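Methyltransferase FkbM (Methylobacillus flagellatus KT, PDB 2PY6) probably acts as a methyltransferase of the FkbM type. Local coordinates at residues Pro336-Met341 with Lys362-Ile367. Sequence-based numbering, arbitrary orientation.
Sequences PTFIKM and KPKLAI
Phe338 lays its ring obliquely against the neighbouring strand. Its chi1 of -179° sets CG anti to the backbone N. CE1 and CZ meet the methyl of Ala366, CE1 at 3.9 Å from its CB, while CD1 lies beside CB of Lys364. Phe224 meets the same ring edge-to-face. On the opposite face, Ile339 and Leu365 run side by side, CB of Ile339 3.7 Å from CD2 of Leu365, and CD1 of Ile339 touches both that methyl and CG of Pro363. CD1 of Ile367 reaches CB of Met341, a selenomethionine whose far end turns to helix 347-352. The two strands are parallel neighbours in the Rossmann-like methyltransferase sheet, joined by a right-handed crossover through helices 347-352 and 355-361. The backbone ladder includes Ala366 N to Ile339 O at 2.8 Å, nearly straight at 169°. Thr337 O takes Lys364 N from above its carbonyl plane; a water bridges this oxygen to Lys364 NZ, on a chain bent at chi3 and chi4; NZ also pairs with Glu228 in a salt bridge. An alanine in place of Phe338 would probably open a gap beside Ala366 and leave Phe224 without its ring partner. Lys340, on the Phe338 face, turns instead to Asp232 in a salt bridge.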
ATOM      1  N   PRO A 336       9.624  -7.301  42.743  1.00 31.72           N
ATOM      2  CA  PRO A 336       8.891  -7.618  41.528  1.00 32.23           C
ATOM      3  C   PRO A 336       8.298  -9.023  41.562  1.00 30.54           C
ATOM      4  O   PRO A 336       8.713  -9.880  42.348  1.00 30.84           O
ATOM      5  CB  PRO A 336       9.955  -7.501  40.422  1.00 28.91           C
ATOM      6  CG  PRO A 336      11.219  -7.863  41.069  1.00 30.92           C
ATOM      7  CD  PRO A 336      11.078  -7.501  42.565  1.00 32.55           C
ATOM      8  N   THR A 337       7.291  -9.207  40.730  1.00 27.25           N
ATOM      9  CA  THR A 337       6.629 -10.479  40.526  1.00 25.77           C
ATOM     10  C   THR A 337       7.017 -11.074  39.163  1.00 26.35           C
ATOM     11  O   THR A 337       6.799 -12.251  38.941  1.00 25.16           O
ATOM     12  CB  THR A 337       5.080 -10.290  40.565  1.00 25.22           C
ATOM     13  OG1 THR A 337       4.660  -9.416  39.506  1.00 29.68           O
ATOM     14  CG2 THR A 337       4.619  -9.700  41.918  1.00 30.28           C
ATOM     15  N   PHE A 338       7.613 -10.262  38.279  1.00 26.47           N
ATOM     16  CA  PHE A 338       7.972 -10.679  36.935  1.00 26.35           C
ATOM     17  C   PHE A 338       9.113  -9.842  36.388  1.00 27.77           C
ATOM     18  O   PHE A 338       9.093  -8.609  36.491  1.00 27.06           O
ATOM     19  CB  PHE A 338       6.729 -10.534  36.030  1.00 29.15           C
ATOM     20  CG  PHE A 338       6.937 -10.947  34.601  1.00 27.07           C
ATOM     21  CD1 PHE A 338       7.500 -12.188  34.284  1.00 31.85           C
ATOM     22  CD2 PHE A 338       6.469 -10.157  33.570  1.00 29.93           C
ATOM     23  CE1 PHE A 338       7.674 -12.585  32.992  1.00 30.19           C
ATOM     24  CE2 PHE A 338       6.640 -10.550  32.249  1.00 28.43           C
ATOM     25  CZ  PHE A 338       7.240 -11.768  31.954  1.00 31.32           C
ATOM     26  N   ILE A 339      10.131 -10.518  35.855  1.00 27.51           N
ATOM     27  CA  ILE A 339      11.219  -9.850  35.141  1.00 27.69           C
ATOM     28  C   ILE A 339      11.292 -10.390  33.688  1.00 28.49           C
ATOM     29  O   ILE A 339      11.528 -11.589  33.439  1.00 26.68           O
ATOM     30  CB  ILE A 339      12.606  -9.943  35.852  1.00 25.47           C
ATOM     31  CG1 ILE A 339      12.535  -9.356  37.264  1.00 29.28           C
ATOM     32  CG2 ILE A 339      13.703  -9.169  35.035  1.00 30.83           C
ATOM     33  CD1 ILE A 339      13.688  -9.720  38.144  1.00 26.79           C
ATOM     34  N   LYS A 340      11.007  -9.489  32.754  1.00 27.19           N
ATOM     35  CA  LYS A 340      11.144  -9.733  31.331  1.00 27.49           C
ATOM     36  C   LYS A 340      12.490  -9.122  30.980  1.00 29.14           C
ATOM     37  O   LYS A 340      12.794  -8.003  31.450  1.00 29.60           O
ATOM     38  CB  LYS A 340      10.017  -9.061  30.547  1.00 27.56           C
ATOM     39  CG  LYS A 340      10.274  -8.982  28.980  1.00 28.64           C
ATOM     40  CD  LYS A 340      11.005  -7.679  28.627  1.00 25.30           C
ATOM     41  CE  LYS A 340      11.249  -7.485  27.231  1.00 31.75           C
ATOM     42  NZ  LYS A 340      11.343  -6.047  26.994  1.00 28.33           N
HETATM   43  N   MSE A 341      13.292  -9.827  30.184  1.00 27.67           N
HETATM   44  CA  MSE A 341      14.618  -9.355  29.815  1.00 26.71           C
HETATM   45  C   MSE A 341      14.952  -9.673  28.363  1.00 29.71           C
HETATM   46  O   MSE A 341      14.948 -10.852  27.945  1.00 26.41           O
HETATM   47  CB  MSE A 341      15.682  -9.969  30.712  1.00 26.80           C
HETATM   48  CG  MSE A 341      17.062  -9.330  30.552  1.00 29.04           C
HETATM   49 SE   MSE A 341      18.434 -10.051  31.655  0.75 24.05          SE
HETATM   50  CE  MSE A 341      17.930  -9.320  33.227  1.00 25.53           C
ATOM     51  N   LYS A 362      11.838 -14.636  44.123  1.00 27.59           N
ATOM     52  CA  LYS A 362      11.519 -15.604  43.112  1.00 25.43           C
ATOM     53  C   LYS A 362      10.448 -15.102  42.161  1.00 27.94           C
ATOM     54  O   LYS A 362       9.388 -15.717  42.017  1.00 25.48           O
ATOM     55  CB  LYS A 362      11.070 -16.914  43.742  1.00 25.03           C
ATOM     56  CG  LYS A 362      11.086 -18.103  42.784  1.00 27.54           C
ATOM     57  CD  LYS A 362      10.355 -19.293  43.359  1.00 28.75           C
ATOM     58  CE  LYS A 362      10.131 -20.361  42.343  1.00 33.76           C
ATOM     59  NZ  LYS A 362       9.188 -21.335  42.894  1.00 37.06           N
ATOM     60  N   PRO A 363      10.726 -14.003  41.480  1.00 26.19           N
ATOM     61  CA  PRO A 363       9.733 -13.584  40.524  1.00 28.91           C
ATOM     62  C   PRO A 363       9.759 -14.518  39.299  1.00 28.74           C
ATOM     63  O   PRO A 363      10.762 -15.223  39.060  1.00 25.30           O
ATOM     64  CB  PRO A 363      10.198 -12.200  40.138  1.00 28.16           C
ATOM     65  CG  PRO A 363      11.629 -12.188  40.378  1.00 24.50           C
ATOM     66  CD  PRO A 363      11.920 -13.161  41.456  1.00 29.95           C
ATOM     67  N   LYS A 364       8.664 -14.534  38.553  1.00 28.05           N
ATOM     68  CA  LYS A 364       8.643 -15.212  37.280  1.00 26.82           C
ATOM     69  C   LYS A 364       9.659 -14.489  36.412  1.00 24.77           C
ATOM     70  O   LYS A 364       9.884 -13.277  36.578  1.00 27.22           O
ATOM     71  CB  LYS A 364       7.264 -15.121  36.620  1.00 24.78           C
ATOM     72  CG  LYS A 364       6.132 -15.790  37.328  1.00 29.40           C
ATOM     73  CD  LYS A 364       4.785 -15.610  36.590  1.00 30.98           C
ATOM     74  CE  LYS A 364       4.256 -14.189  36.570  1.00 32.88           C
ATOM     75  NZ  LYS A 364       3.869 -13.774  37.907  1.00 30.83           N
ATOM     76  N   LEU A 365      10.309 -15.217  35.511  1.00 24.74           N
ATOM     77  CA  LEU A 365      11.271 -14.603  34.606  1.00 27.04           C
ATOM     78  C   LEU A 365      11.020 -15.066  33.187  1.00 27.12           C
ATOM     79  O   LEU A 365      10.716 -16.256  32.935  1.00 27.24           O
ATOM     80  CB  LEU A 365      12.730 -14.990  34.963  1.00 26.76           C
ATOM     81  CG  LEU A 365      13.235 -14.869  36.407  1.00 27.20           C
ATOM     82  CD1 LEU A 365      14.606 -15.503  36.556  1.00 27.92           C
ATOM     83  CD2 LEU A 365      13.286 -13.415  36.862  1.00 26.99           C
ATOM     84  N   ALA A 366      11.196 -14.130  32.265  1.00 28.26           N
ATOM     85  CA  ALA A 366      11.176 -14.416  30.819  1.00 27.38           C
ATOM     86  C   ALA A 366      12.461 -13.801  30.308  1.00 28.65           C
ATOM     87  O   ALA A 366      12.565 -12.562  30.200  1.00 26.65           O
ATOM     88  CB  ALA A 366       9.981 -13.843  30.155  1.00 23.22           C
ATOM     89  N   ILE A 367      13.452 -14.653  30.007  1.00 27.97           N
ATOM     90  CA  ILE A 367      14.808 -14.178  29.664  1.00 28.04           C
ATOM     91  C   ILE A 367      15.155 -14.558  28.229  1.00 28.53           C
ATOM     92  O   ILE A 367      15.220 -15.755  27.906  1.00 30.28           O
ATOM     93  CB  ILE A 367      15.857 -14.755  30.650  1.00 26.76           C
ATOM     94  CG1 ILE A 367      15.438 -14.584  32.124  1.00 30.34           C
ATOM     95  CG2 ILE A 367      17.221 -14.088  30.453  1.00 28.71           C
ATOM     96  CD1 ILE A 367      15.274 -13.117  32.618  1.00 26.39           C
TER
HETATM   97  O   HOH W   1       5.203 -14.183  40.292  1.00 34.84           O